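Local coordinates for alpha-1,2-mannosidase (Bacteroides thetaiotaomicron, PDB 2WW2), which is a calcium-dependent, inverting alpha-mannosidase of glycoside hydrolase family 92 from a human gut symbiont, probably cleaving alpha-1,2-linked mannose, at residues 173-181 and 312-320; 481-492 and 526-537. All coordinates share one frame; numbering follows the deposited sequence.

Interaction 1 of 2, residues 173-181 and 312-320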
loop_
_atom_site.group_PDB
_atom_site.type_symbol
_atom_site.label_atom_id
_atom_site.label_comp_id
_atom_site.label_asym_id
_atom_site.label_seq_id
_atom_site.Cartn_x
_atom_site.Cartn_y
_atom_site.Cartn_z
ATOM N N ASN A 173 -29.553 25.607 1.741
ATOM C CA ASN A 173 -29.289 24.242 2.193
ATOM C C ASN A 173 -29.373 24.144 3.715
ATOM O O ASN A 173 -28.663 23.353 4.353
ATOM C CB ASN A 173 -27.936 23.787 1.665
ATOM C CG ASN A 173 -28.007 23.352 0.210
ATOM O OD1 ASN A 173 -28.189 22.178 -0.053
ATOM N ND2 ASN A 173 -27.892 24.299 -0.744
ATOM N N GLY A 174 -30.259 24.957 4.290
ATOM C CA GLY A 174 -30.421 25.021 5.734
ATOM C C GLY A 174 -29.649 26.173 6.355
ATOM O O GLY A 174 -28.974 26.939 5.656
ATOM N N GLY A 175 -29.727 26.292 7.681
ATOM C CA GLY A 175 -29.050 27.400 8.365
ATOM C C GLY A 175 -29.592 28.790 8.035
ATOM O O GLY A 175 -28.850 29.778 8.118
ATOM N N VAL A 176 -30.883 28.884 7.688
ATOM C CA VAL A 176 -31.501 30.186 7.443
ATOM C C VAL A 176 -32.783 30.373 8.252
ATOM O O VAL A 176 -33.493 29.397 8.528
ATOM C CB VAL A 176 -31.818 30.425 5.942
ATOM C CG1 VAL A 176 -30.524 30.339 5.087
ATOM C CG2 VAL A 176 -32.895 29.439 5.443
ATOM N N PRO A 177 -33.085 31.626 8.641
ATOM C CA PRO A 177 -34.367 31.921 9.297
ATOM C C PRO A 177 -35.548 31.752 8.330
ATOM O O PRO A 177 -35.358 31.659 7.106
ATOM C CB PRO A 177 -34.230 33.400 9.693
ATOM C CG PRO A 177 -32.700 33.667 9.667
ATOM C CD PRO A 177 -32.243 32.828 8.509
ATOM N N ASP A 178 -36.763 31.747 8.875
ATOM C CA ASP A 178 -37.959 31.489 8.077
ATOM C C ASP A 178 -38.241 32.556 7.035
ATOM O O ASP A 178 -39.001 32.309 6.116
ATOM C CB ASP A 178 -39.198 31.382 8.976
ATOM C CG ASP A 178 -39.276 30.073 9.719
ATOM O OD1 ASP A 178 -38.466 29.160 9.432
ATOM O OD2 ASP A 178 -40.176 29.957 10.578
ATOM N N ASN A 179 -37.686 33.754 7.191
ATOM C CA ASN A 179 -37.992 34.850 6.268
ATOM C C ASN A 179 -36.870 35.092 5.279
ATOM O O ASN A 179 -36.808 36.146 4.655
ATOM C CB ASN A 179 -38.287 36.153 7.031
ATOM C CG ASN A 179 -37.103 36.627 7.871
ATOM O OD1 ASN A 179 -36.068 35.962 7.935
ATOM N ND2 ASN A 179 -37.257 37.777 8.519
ATOM N N PHE A 180 -35.987 34.112 5.146
ATOM C CA PHE A 180 -34.793 34.280 4.311
ATOM C C PHE A 180 -35.093 34.551 2.826
ATOM O O PHE A 180 -35.957 33.900 2.228
ATOM C CB PHE A 180 -33.897 33.047 4.435
ATOM C CG PHE A 180 -32.795 33.015 3.430
ATOM C CD1 PHE A 180 -31.630 33.749 3.643
ATOM C CD2 PHE A 180 -32.932 32.287 2.267
ATOM C CE1 PHE A 180 -30.595 33.748 2.696
ATOM C CE2 PHE A 180 -31.891 32.258 1.312
ATOM C CZ PHE A 180 -30.730 33.003 1.527
ATOM N N ALA A 181 -34.341 35.490 2.240
ATOM C CA ALA A 181 -34.324 35.725 0.786
ATOM C C ALA A 181 -33.134 36.580 0.420
ATOM O O ALA A 181 -32.677 37.387 1.236
ATOM C CB ALA A 181 -35.590 36.437 0.320
ATOM N N TYR A 312 -27.002 44.592 9.019
ATOM C CA TYR A 312 -27.059 43.262 8.446
ATOM C C TYR A 312 -28.360 42.570 8.763
ATOM O O TYR A 312 -28.969 42.778 9.823
ATOM C CB TYR A 312 -25.863 42.400 8.908
ATOM C CG TYR A 312 -25.797 42.168 10.415
ATOM C CD1 TYR A 312 -26.406 41.053 10.990
ATOM C CD2 TYR A 312 -25.127 43.056 11.254
ATOM C CE1 TYR A 312 -26.359 40.838 12.369
ATOM C CE2 TYR A 312 -25.076 42.852 12.654
ATOM C CZ TYR A 312 -25.694 41.733 13.196
ATOM O OH TYR A 312 -25.661 41.495 14.560
ATOM N N TYR A 313 -28.787 41.752 7.810
ATOM C CA TYR A 313 -29.794 40.735 8.042
ATOM C C TYR A 313 -29.129 39.636 8.859
ATOM O O TYR A 313 -28.107 39.087 8.446
ATOM C CB TYR A 313 -30.251 40.141 6.703
ATOM C CG TYR A 313 -31.132 38.900 6.847
ATOM C CD1 TYR A 313 -32.473 39.017 7.193
ATOM C CD2 TYR A 313 -30.625 37.621 6.602
ATOM C CE1 TYR A 313 -33.298 37.892 7.301
ATOM C CE2 TYR A 313 -31.440 36.485 6.717
ATOM C CZ TYR A 313 -32.769 36.627 7.070
ATOM O OH TYR A 313 -33.582 35.512 7.171
ATOM N N SER A 314 -29.692 39.300 10.015
ATOM C CA SER A 314 -29.104 38.229 10.802
ATOM C C SER A 314 -29.536 36.860 10.298
ATOM O O SER A 314 -30.741 36.563 10.276
ATOM C CB SER A 314 -29.526 38.352 12.270
ATOM O OG SER A 314 -29.075 37.209 12.975
ATOM N N PRO A 315 -28.563 36.001 9.919
ATOM C CA PRO A 315 -28.993 34.670 9.522
ATOM C C PRO A 315 -29.229 33.804 10.748
ATOM O O PRO A 315 -29.495 32.613 10.592
ATOM C CB PRO A 315 -27.806 34.134 8.701
ATOM C CG PRO A 315 -26.602 34.804 9.320
ATOM C CD PRO A 315 -27.099 36.174 9.816
ATOM N N TYR A 316 -29.128 34.394 11.947
ATOM C CA TYR A 316 -29.419 33.678 13.191
ATOM C C TYR A 316 -30.815 33.955 13.745
ATOM O O TYR A 316 -31.457 33.040 14.269
ATOM C CB TYR A 316 -28.343 33.931 14.266
ATOM C CG TYR A 316 -26.976 33.452 13.796
ATOM C CD1 TYR A 316 -26.620 32.112 13.898
ATOM C CD2 TYR A 316 -26.080 34.330 13.190
ATOM C CE1 TYR A 316 -25.404 31.661 13.430
ATOM C CE2 TYR A 316 -24.857 33.889 12.734
ATOM C CZ TYR A 316 -24.528 32.553 12.861
ATOM O OH TYR A 316 -23.328 32.089 12.404
ATOM N N ASP A 317 -31.297 35.191 13.629
ATOM C CA ASP A 317 -32.635 35.508 14.146
ATOM C C ASP A 317 -33.553 36.155 13.102
ATOM O O ASP A 317 -34.715 36.429 13.382
ATOM C CB ASP A 317 -32.580 36.316 15.459
ATOM C CG ASP A 317 -32.118 37.759 15.275
ATOM O OD1 ASP A 317 -31.967 38.258 14.134
ATOM O OD2 ASP A 317 -31.910 38.420 16.307
ATOM N N GLY A 318 -33.029 36.397 11.897
ATOM C CA GLY A 318 -33.861 36.919 10.809
ATOM C C GLY A 318 -34.274 38.389 10.887
ATOM O O GLY A 318 -35.015 38.878 10.026
ATOM N N ASN A 319 -33.811 39.088 11.917
ATOM C CA ASN A 319 -34.019 40.528 12.025
ATOM C C ASN A 319 -32.836 41.313 11.461
ATOM O O ASN A 319 -31.763 40.747 11.245
ATOM C CB ASN A 319 -34.266 40.887 13.485
ATOM C CG ASN A 319 -35.545 40.279 14.008
ATOM O OD1 ASN A 319 -35.598 39.763 15.121
ATOM N ND2 ASN A 319 -36.581 40.321 13.199
ATOM N N VAL A 320 -33.036 42.605 11.203
ATOM C CA VAL A 320 -31.958 43.476 10.732
ATOM C C VAL A 320 -31.334 44.142 11.958
ATOM O O VAL A 320 -32.057 44.569 12.868
ATOM C CB VAL A 320 -32.490 44.550 9.755
ATOM C CG1 VAL A 320 -31.361 45.484 9.278
ATOM C CG2 VAL A 320 -33.181 43.882 8.577
#
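Tyr313 reaches across to the turn of residues 177-180, its CG anti to the backbone N (chi1 170°), beside the carbonyl carbon, which points the ring at Pro177 and Asn179. Walking outward from CB, the first atoms to meet the other segment are the two CE carbons: CE1 lies 3.4 Å from Asn179 OD1, and CE2 is 4.1 Å from Phe180 CD1, at the edge of the phenylalanine ring. CZ packs against Pro177 CG at 3.9 Å. At the tip, OH donates a 2.6 Å hydrogen bond to Asn179 OD1, which sits at the edge of the tyrosine ring, and CB, CG and CD of Pro177 all crowd against Tyr313 OH. The Asn179 amide is used at both ends, since ND2 gives a nearly straight bond of 2.9 Å to Gly318 O (175°). A phenylalanine in place of Tyr313 would probably leave Asn179 OD1 without its donor and the amide held from one end. Next along the chain, Ser314 OG is hydrogen-bonded to Glu363 of helix 347-364. The contact thus joins the loop between strands 164-169 and 182-188 of the N-terminal domain to the turn linking strands 310-313 and 320-322 of the catalytic domain.

Interaction 2 of 2, residues 481-492 and 526-537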
loop_
_atom_site.group_PDB
_atom_site.type_symbol
_atom_site.label_atom_id
_atom_site.label_comp_id
_atom_site.label_asym_id
_atom_site.label_seq_id
_atom_site.Cartn_x
_atom_site.Cartn_y
_atom_site.Cartn_z
ATOM N N TYR A 481 -5.971 15.671 27.004
ATOM C CA TYR A 481 -5.442 14.832 25.924
ATOM C C TYR A 481 -4.738 13.593 26.479
ATOM O O TYR A 481 -4.730 12.517 25.844
ATOM C CB TYR A 481 -4.483 15.608 25.005
ATOM C CG TYR A 481 -3.208 16.073 25.670
ATOM C CD1 TYR A 481 -2.088 15.257 25.701
ATOM C CD2 TYR A 481 -3.125 17.328 26.271
ATOM C CE1 TYR A 481 -0.914 15.673 26.307
ATOM C CE2 TYR A 481 -1.946 17.763 26.892
ATOM C CZ TYR A 481 -0.852 16.921 26.907
ATOM O OH TYR A 481 0.317 17.321 27.507
ATOM N N ARG A 482 -4.110 13.743 27.641
ATOM C CA ARG A 482 -3.388 12.613 28.234
ATOM C C ARG A 482 -4.294 11.427 28.558
ATOM O O ARG A 482 -3.830 10.294 28.682
ATOM C CB ARG A 482 -2.639 13.041 29.504
ATOM C CG ARG A 482 -1.619 14.170 29.311
ATOM C CD ARG A 482 -0.898 14.410 30.649
ATOM N NE ARG A 482 -0.015 15.578 30.687
ATOM C CZ ARG A 482 1.257 15.613 30.261
ATOM N NH1 ARG A 482 1.836 14.548 29.703
ATOM N NH2 ARG A 482 1.963 16.736 30.393
ATOM N N ASN A 483 -5.582 11.687 28.728
ATOM C CA ASN A 483 -6.489 10.667 29.189
ATOM C C ASN A 483 -6.799 9.650 28.094
ATOM O O ASN A 483 -7.369 8.597 28.370
ATOM C CB ASN A 483 -7.792 11.301 29.696
ATOM C CG ASN A 483 -7.602 12.067 30.987
ATOM O OD1 ASN A 483 -6.790 11.680 31.828
ATOM N ND2 ASN A 483 -8.344 13.157 31.157
ATOM N N LEU A 484 -6.426 9.958 26.851
ATOM C CA LEU A 484 -6.682 9.020 25.756
ATOM C C LEU A 484 -5.420 8.439 25.111
ATOM O O LEU A 484 -5.493 7.661 24.160
ATOM C CB LEU A 484 -7.589 9.660 24.690
ATOM C CG LEU A 484 -9.004 9.957 25.202
ATOM C CD1 LEU A 484 -9.850 10.623 24.107
ATOM C CD2 LEU A 484 -9.681 8.701 25.733
ATOM N N TYR A 485 -4.264 8.804 25.641
ATOM C CA TYR A 485 -3.018 8.228 25.175
ATOM C C TYR A 485 -2.877 6.799 25.727
ATOM O O TYR A 485 -2.916 6.581 26.938
ATOM C CB TYR A 485 -1.842 9.108 25.591
ATOM C CG TYR A 485 -0.540 8.682 24.959
ATOM C CD1 TYR A 485 -0.210 9.096 23.677
ATOM C CD2 TYR A 485 0.357 7.864 25.643
ATOM C CE1 TYR A 485 0.977 8.720 23.096
ATOM C CE2 TYR A 485 1.552 7.472 25.063
ATOM C CZ TYR A 485 1.851 7.902 23.785
ATOM O OH TYR A 485 3.031 7.546 23.184
ATOM N N TYR A 486 -2.764 5.829 24.822
ATOM C CA TYR A 486 -2.782 4.401 25.180
ATOM C C TYR A 486 -1.330 3.973 25.391
ATOM O O TYR A 486 -0.621 3.723 24.414
ATOM C CB TYR A 486 -3.374 3.608 24.006
ATOM C CG TYR A 486 -3.966 2.250 24.343
ATOM C CD1 TYR A 486 -3.600 1.562 25.492
ATOM C CD2 TYR A 486 -4.886 1.652 23.487
ATOM C CE1 TYR A 486 -4.163 0.296 25.787
ATOM C CE2 TYR A 486 -5.441 0.402 23.769
ATOM C CZ TYR A 486 -5.077 -0.263 24.913
ATOM O OH TYR A 486 -5.645 -1.498 25.164
ATOM N N PRO A 487 -0.874 3.889 26.656
ATOM C CA PRO A 487 0.576 3.758 26.852
ATOM C C PRO A 487 1.169 2.494 26.228
ATOM O O PRO A 487 2.239 2.567 25.625
ATOM C CB PRO A 487 0.756 3.761 28.382
ATOM C CG PRO A 487 -0.582 4.122 28.960
ATOM C CD PRO A 487 -1.635 3.847 27.915
ATOM N N GLU A 488 0.475 1.360 26.340
ATOM C CA GLU A 488 0.962 0.110 25.735
ATOM C C GLU A 488 1.197 0.228 24.228
ATOM O O GLU A 488 2.027 -0.492 23.666
ATOM C CB GLU A 488 0.012 -1.065 26.019
ATOM N N HIS A 489 0.466 1.124 23.566
ATOM C CA HIS A 489 0.561 1.230 22.117
ATOM C C HIS A 489 1.251 2.503 21.619
ATOM O O HIS A 489 1.740 2.534 20.490
ATOM C CB HIS A 489 -0.821 1.064 21.487
ATOM C CG HIS A 489 -1.405 -0.295 21.699
ATOM N ND1 HIS A 489 -0.946 -1.410 21.034
ATOM C CD2 HIS A 489 -2.382 -0.729 22.532
ATOM C CE1 HIS A 489 -1.623 -2.471 21.436
ATOM N NE2 HIS A 489 -2.498 -2.084 22.348
ATOM N N GLY A 490 1.291 3.541 22.455
ATOM C CA GLY A 490 2.013 4.767 22.112
ATOM C C GLY A 490 1.269 5.679 21.146
ATOM O O GLY A 490 1.884 6.467 20.409
ATOM N N PHE A 491 -0.059 5.579 21.156
ATOM C CA PHE A 491 -0.914 6.402 20.303
ATOM C C PHE A 491 -2.192 6.805 21.036
ATOM O O PHE A 491 -2.588 6.157 22.006
ATOM C CB PHE A 491 -1.347 5.596 19.086
ATOM C CG PHE A 491 -0.302 5.480 18.018
ATOM C CD1 PHE A 491 -0.171 6.467 17.052
ATOM C CD2 PHE A 491 0.510 4.357 17.939
ATOM C CE1 PHE A 491 0.771 6.350 16.044
ATOM C CE2 PHE A 491 1.450 4.231 16.924
ATOM C CZ PHE A 491 1.583 5.230 15.976
ATOM N N MET A 492 -2.870 7.838 20.539
ATOM C CA MET A 492 -4.194 8.173 21.051
ATOM C C MET A 492 -5.165 7.068 20.630
ATOM O O MET A 492 -5.053 6.520 19.524
ATOM C CB MET A 492 -4.655 9.530 20.496
ATOM C CG MET A 492 -3.836 10.716 21.030
ATOM S SD MET A 492 -4.032 10.931 22.817
ATOM C CE MET A 492 -2.848 12.266 23.091
ATOM N N VAL A 526 -1.930 18.160 19.737
ATOM C CA VAL A 526 -1.673 18.730 21.057
ATOM C C VAL A 526 -0.790 19.963 20.860
ATOM O O VAL A 526 0.345 20.010 21.313
ATOM C CB VAL A 526 -0.972 17.709 21.990
ATOM C CG1 VAL A 526 -0.966 18.206 23.455
ATOM C CG2 VAL A 526 -1.676 16.348 21.908
ATOM N N PHE A 527 -1.302 20.964 20.173
ATOM C CA PHE A 527 -0.445 22.094 19.847
ATOM C C PHE A 527 -0.269 23.100 20.982
ATOM O O PHE A 527 0.608 23.934 20.909
ATOM C CB PHE A 527 -0.875 22.782 18.546
ATOM C CG PHE A 527 -2.285 22.504 18.157
ATOM C CD1 PHE A 527 -3.308 23.320 18.612
ATOM C CD2 PHE A 527 -2.587 21.432 17.340
ATOM C CE1 PHE A 527 -4.615 23.066 18.255
ATOM C CE2 PHE A 527 -3.918 21.165 16.973
ATOM C CZ PHE A 527 -4.919 21.994 17.436
ATOM N N HIS A 528 -1.097 23.010 22.020
ATOM C CA HIS A 528 -0.885 23.816 23.221
ATOM C C HIS A 528 0.136 23.179 24.175
ATOM O O HIS A 528 0.533 23.791 25.184
ATOM C CB HIS A 528 -2.215 24.085 23.941
ATOM C CG HIS A 528 -2.906 22.849 24.434
ATOM N ND1 HIS A 528 -3.424 21.890 23.587
ATOM C CD2 HIS A 528 -3.192 22.434 25.694
ATOM C CE1 HIS A 528 -3.985 20.929 24.302
ATOM N NE2 HIS A 528 -3.849 21.230 25.588
ATOM N N ASP A 529 0.591 21.966 23.860
ATOM C CA ASP A 529 1.522 21.279 24.764
ATOM C C ASP A 529 2.446 20.256 24.073
ATOM O O ASP A 529 2.447 19.083 24.425
ATOM C CB ASP A 529 0.731 20.592 25.889
ATOM C CG ASP A 529 1.571 20.347 27.134
ATOM O OD1 ASP A 529 2.766 20.743 27.154
ATOM O OD2 ASP A 529 1.030 19.766 28.105
ATOM N N PRO A 530 3.240 20.697 23.086
ATOM C CA PRO A 530 4.163 19.747 22.468
ATOM C C PRO A 530 5.086 19.064 23.494
ATOM O O PRO A 530 5.394 17.887 23.342
ATOM C CB PRO A 530 4.971 20.623 21.506
ATOM C CG PRO A 530 4.020 21.746 21.143
ATOM C CD PRO A 530 3.285 22.023 22.451
ATOM N N GLU A 531 5.531 19.793 24.524
ATOM C CA GLU A 531 6.411 19.191 25.519
ATOM C C GLU A 531 5.671 18.083 26.271
ATOM O O GLU A 531 6.232 17.016 26.532
ATOM C CB GLU A 531 6.960 20.252 26.489
ATOM C CG GLU A 531 7.905 19.713 27.562
ATOM C CD GLU A 531 9.203 19.119 26.996
ATOM O OE1 GLU A 531 9.644 19.510 25.886
ATOM O OE2 GLU A 531 9.793 18.261 27.686
ATOM N N GLY A 532 4.410 18.323 26.619
ATOM C CA GLY A 532 3.629 17.284 27.293
ATOM C C GLY A 532 3.390 16.082 26.387
ATOM O O GLY A 532 3.343 14.940 26.848
ATOM N N LEU A 533 3.209 16.319 25.089
ATOM C CA LEU A 533 3.080 15.198 24.167
ATOM C C LEU A 533 4.383 14.391 24.113
ATOM O O LEU A 533 4.357 13.154 24.139
ATOM C CB LEU A 533 2.650 15.659 22.763
ATOM C CG LEU A 533 2.411 14.530 21.746
ATOM C CD1 LEU A 533 1.315 13.579 22.261
ATOM C CD2 LEU A 533 2.030 15.087 20.383
ATOM N N SER A 534 5.525 15.078 24.048
ATOM C CA SER A 534 6.787 14.357 24.010
ATOM C C SER A 534 6.963 13.541 25.288
ATOM O O SER A 534 7.521 12.451 25.246
ATOM C CB SER A 534 7.984 15.276 23.775
ATOM O OG SER A 534 8.418 15.860 24.977
ATOM N N GLU A 535 6.470 14.050 26.411
ATOM C CA GLU A 535 6.522 13.289 27.662
ATOM C C GLU A 535 5.753 11.981 27.533
ATOM O O GLU A 535 6.217 10.931 27.976
ATOM C CB GLU A 535 5.934 14.080 28.833
ATOM C CG GLU A 535 6.809 15.198 29.332
ATOM C CD GLU A 535 6.119 16.043 30.399
ATOM O OE1 GLU A 535 6.760 17.002 30.882
ATOM O OE2 GLU A 535 4.939 15.757 30.742
ATOM N N LEU A 536 4.559 12.050 26.963
ATOM C CA LEU A 536 3.788 10.847 26.715
ATOM C C LEU A 536 4.592 9.879 25.846
ATOM O O LEU A 536 4.590 8.679 26.090
ATOM C CB LEU A 536 2.457 11.187 26.021
ATOM C CG LEU A 536 1.440 11.955 26.869
ATOM C CD1 LEU A 536 0.195 12.254 26.061
ATOM C CD2 LEU A 536 1.084 11.193 28.145
ATOM N N MET A 537 5.260 10.404 24.827
ATOM C CA MET A 537 5.962 9.567 23.863
ATOM C C MET A 537 7.296 9.026 24.396
ATOM O O MET A 537 7.951 8.215 23.735
ATOM C CB MET A 537 6.207 10.343 22.570
ATOM C CG MET A 537 4.940 10.644 21.781
ATOM S SD MET A 537 5.320 11.480 20.259
ATOM C CE MET A 537 3.702 11.548 19.485
HETATM O O HOH W 1 4.481 5.900 24.332
#
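Tyr481 has CG lodged between its backbone N and carbonyl carbon (chi1 65°), which turns the ring toward Val526 and Asp529, while Asp529 holds CG anti to its N (chi1 -157°) and presents its carboxylate to the phenol. Tyr481 OH donates to Asp529 OD2 at 2.6 Å, arriving from above the carboxylate plane, with ring and carboxylate nearly perpendicular. Val526 CG1 sits squarely over one ring face, 3.5 Å from the Tyr481 centroid, a CH-pi contact; Arg482 CG lies over the opposite face, toward the rim. At the ring edge Leu536 CD1 comes to 3.6 Å from Tyr481 CE1. Asp529 is also the N-cap of helix 530-537: its OD1 accepts from Gly532 N, so one carboxylate ties the helix start to the tyrosine. Gly532 CA lies close to Tyr481 OH, and a CB there would clash with it. The extended chain of Arg482 carries its guanidinium over the same hydroxyl and on to the helix, where NH2 makes a salt bridge with Glu535 OE2 at 3.2 Å, met obliquely; its link to Asp529 is long and purely electrostatic, and NH1 bonds Gly532 O weakly. The arginine's charge probably offsets that of Glu535 and, more weakly, that of Asp529. One turn beyond Gly532, Leu536 fills the space between the two tyrosines, with CB 3.8 Å from the centroid of the Tyr485 ring and centred over its face. A water at the edge of that ring lies 2.5 Å from Tyr485 OH and donates to Leu536 O at 3.3 Å. Met492 CE reaches Leu533 CD1 and Leu536 CD1 from the short hairpin of strands 485-486 and 491-492, and Leu449 of helix 444-465 packs against both Tyr481 and Met492.

The two contacts lie well apart, their centres about 43 Å from each other and their nearest atoms about 22 Å, and they share no helix or strand. Interaction 1 bridges the two family domains through loops and is only partly buried; its small interface relies on neutral groups, a phenol, an amide and a backbone carbonyl, around a proline. Interaction 2 stays within the catalytic domain, is more deeply buried and nearly twice as large, and seats a short helix on a 3-10 segment and a beta hairpin. There, aromatic faces take aliphatic groups, while an arginine between two acids adds charge, from buried Asp529 out to exposed Glu535. A tyrosine hydroxyl donates in both, to an amide oxygen in one and a carboxylate in the other.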